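Local coordinates for protein N-alpha-acetyltransferase 35, NatC auxiliary subunit (Saccharomyces cerevisiae, PDB 6YGA) that serves as an auxiliary subunit of the NatC complex, which acetylates the N-terminal methionine of the L-A virus Gag protein, and has a role in propagating L-A and M viruses, at residues Ala684-Val687 against Asn688-Ile692. Numbering follows the deposited sequence.
Sequences ALSV and NSKVI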
ATOM      1  N   ALA B 684      21.115  19.615  -9.053  1.00 35.55           N
ATOM      2  CA  ALA B 684      21.735  19.032  -7.868  1.00 37.21           C
ATOM      3  C   ALA B 684      22.747  17.955  -8.233  1.00 37.83           C
ATOM      4  O   ALA B 684      23.749  17.782  -7.527  1.00 38.88           O
ATOM      5  CB  ALA B 684      20.664  18.462  -6.939  1.00 37.61           C
ATOM      6  N   LEU B 685      22.503  17.222  -9.320  1.00 33.60           N
ATOM      7  CA  LEU B 685      23.453  16.207  -9.762  1.00 37.07           C
ATOM      8  C   LEU B 685      24.788  16.832 -10.147  1.00 38.96           C
ATOM      9  O   LEU B 685      25.852  16.297  -9.814  1.00 41.82           O
ATOM     10  CB  LEU B 685      22.868  15.423 -10.938  1.00 33.86           C
ATOM     11  CG  LEU B 685      21.728  14.445 -10.650  1.00 31.66           C
ATOM     12  CD1 LEU B 685      20.964  14.148 -11.927  1.00 30.05           C
ATOM     13  CD2 LEU B 685      22.269  13.159 -10.046  1.00 30.43           C
ATOM     14  N   SER B 686      24.749  17.969 -10.846  1.00 39.52           N
ATOM     15  CA  SER B 686      25.980  18.650 -11.236  1.00 39.53           C
ATOM     16  C   SER B 686      26.716  19.197 -10.016  1.00 39.52           C
ATOM     17  O   SER B 686      27.930  19.010  -9.877  1.00 41.78           O
ATOM     18  CB  SER B 686      25.663  19.772 -12.228  1.00 41.04           C
ATOM     19  OG  SER B 686      26.840  20.417 -12.677  1.00 47.30           O
ATOM     20  N   VAL B 687      25.994  19.877  -9.122  1.00 38.78           N
ATOM     21  CA  VAL B 687      26.615  20.415  -7.912  1.00 42.16           C
ATOM     22  C   VAL B 687      27.252  19.297  -7.096  1.00 43.04           C
ATOM     23  O   VAL B 687      28.360  19.446  -6.568  1.00 44.01           O
ATOM     24  CB  VAL B 687      25.575  21.198  -7.088  1.00 44.60           C
ATOM     25  CG1 VAL B 687      26.134  21.580  -5.721  1.00 43.55           C
ATOM     26  CG2 VAL B 687      25.125  22.435  -7.851  1.00 40.69           C
ATOM     27  N   ASN B 688      26.572  18.154  -6.995  1.00 44.02           N
ATOM     28  CA  ASN B 688      27.097  17.060  -6.187  1.00 44.13           C
ATOM     29  C   ASN B 688      28.344  16.452  -6.815  1.00 45.47           C
ATOM     30  O   ASN B 688      29.259  16.028  -6.100  1.00 46.76           O
ATOM     31  CB  ASN B 688      26.020  15.995  -5.984  1.00 41.23           C
ATOM     32  CG  ASN B 688      26.538  14.775  -5.261  1.00 43.34           C
ATOM     33  OD1 ASN B 688      26.796  14.814  -4.054  1.00 43.04           O
ATOM     34  ND2 ASN B 688      26.686  13.675  -5.992  1.00 34.22           N
ATOM     35  N   SER B 689      28.398  16.402  -8.149  1.00 43.95           N
ATOM     36  CA  SER B 689      29.584  15.885  -8.825  1.00 43.33           C
ATOM     37  C   SER B 689      30.813  16.732  -8.512  1.00 43.34           C
ATOM     38  O   SER B 689      31.915  16.200  -8.332  1.00 43.47           O
ATOM     39  CB  SER B 689      29.333  15.823 -10.331  1.00 43.40           C
ATOM     40  OG  SER B 689      30.452  15.282 -11.009  1.00 43.07           O
ATOM     41  N   LYS B 690      30.644  18.055  -8.430  1.00 44.15           N
ATOM     42  CA  LYS B 690      31.770  18.916  -8.077  1.00 49.19           C
ATOM     43  C   LYS B 690      32.197  18.700  -6.631  1.00 48.98           C
ATOM     44  O   LYS B 690      33.396  18.679  -6.331  1.00 52.05           O
ATOM     45  CB  LYS B 690      31.410  20.382  -8.318  1.00 56.14           C
ATOM     46  CG  LYS B 690      31.130  20.719  -9.772  1.00 62.08           C
ATOM     47  CD  LYS B 690      30.227  21.938  -9.896  1.00 69.90           C
ATOM     48  CE  LYS B 690      29.757  22.126 -11.333  1.00 74.29           C
ATOM     49  NZ  LYS B 690      28.594  23.051 -11.448  1.00 76.18           N
ATOM     50  N   VAL B 691      31.234  18.539  -5.719  1.00 47.48           N
ATOM     51  CA  VAL B 691      31.571  18.302  -4.317  1.00 47.86           C
ATOM     52  C   VAL B 691      32.357  17.005  -4.170  1.00 45.37           C
ATOM     53  O   VAL B 691      33.363  16.949  -3.452  1.00 45.80           O
ATOM     54  CB  VAL B 691      30.294  18.297  -3.453  1.00 46.24           C
ATOM     55  CG1 VAL B 691      30.587  17.762  -2.060  1.00 44.73           C
ATOM     56  CG2 VAL B 691      29.709  19.702  -3.370  1.00 45.42           C
ATOM     57  N   ILE B 692      31.925  15.950  -4.867  1.00 42.37           N
ATOM     58  CA  ILE B 692      32.597  14.656  -4.775  1.00 41.20           C
ATOM     59  C   ILE B 692      34.043  14.767  -5.248  1.00 46.19           C
ATOM     60  O   ILE B 692      34.969  14.286  -4.585  1.00 49.83           O
ATOM     61  CB  ILE B 692      31.820  13.595  -5.576  1.00 39.87           C
ATOM     62  CG1 ILE B 692      30.472  13.305  -4.909  1.00 39.69           C
ATOM     63  CG2 ILE B 692      32.630  12.316  -5.724  1.00 40.01           C
ATOM     64  CD1 ILE B 692      29.665  12.240  -5.615  1.00 37.64           C
TER
HETATM   65  O   HOH W   1      25.838  13.641  -8.837  1.00 38.13           O
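The carbonyl oxygen of Leu685 takes two donors: the amide N of Ser689, 3.0 Å from Leu685 O, and a water whose oxygen lies 2.8 Å from the same atom. That water in turn accepts from the side-chain amide of Asn688, at 3.0 Å from ND2, bridging the backbone of one turn to the side chain three residues on. With chi1 at 175°, CG of Asn688 lies trans to N and beside the carbonyl carbon, which directs the amide to where the water can join ND2 to Leu685 O; ND2 also donates to the backbone O of Gln725 in strand 724-729, so two acceptors fix the turn of this buried group. Both segments lie on helix 668-701, within the TPR-like region of the subunit, where i to i+4 backbone bonds run on: Asn688 N reaches Ala684 O at 2.9 Å, and Val691 N reaches Val687 O at 3.1 Å. On another side of the helix, a chi1 of -63° sets CG of Lys690 beside its backbone N. From there the extended chain runs back alongside the carbonyl of Ser686, with CG 3.6 Å from Ser686 O, and ends in a weak hydrogen bond from NZ to Ser686 OG, 3.4 Å long. Both side chains also touch Glu634 of helix 619-653. Nearby, a methyl of Val691, CG2, rests 3.5 Å from Val687 O, while Leu685 and Ser689 pack against helix 511-564.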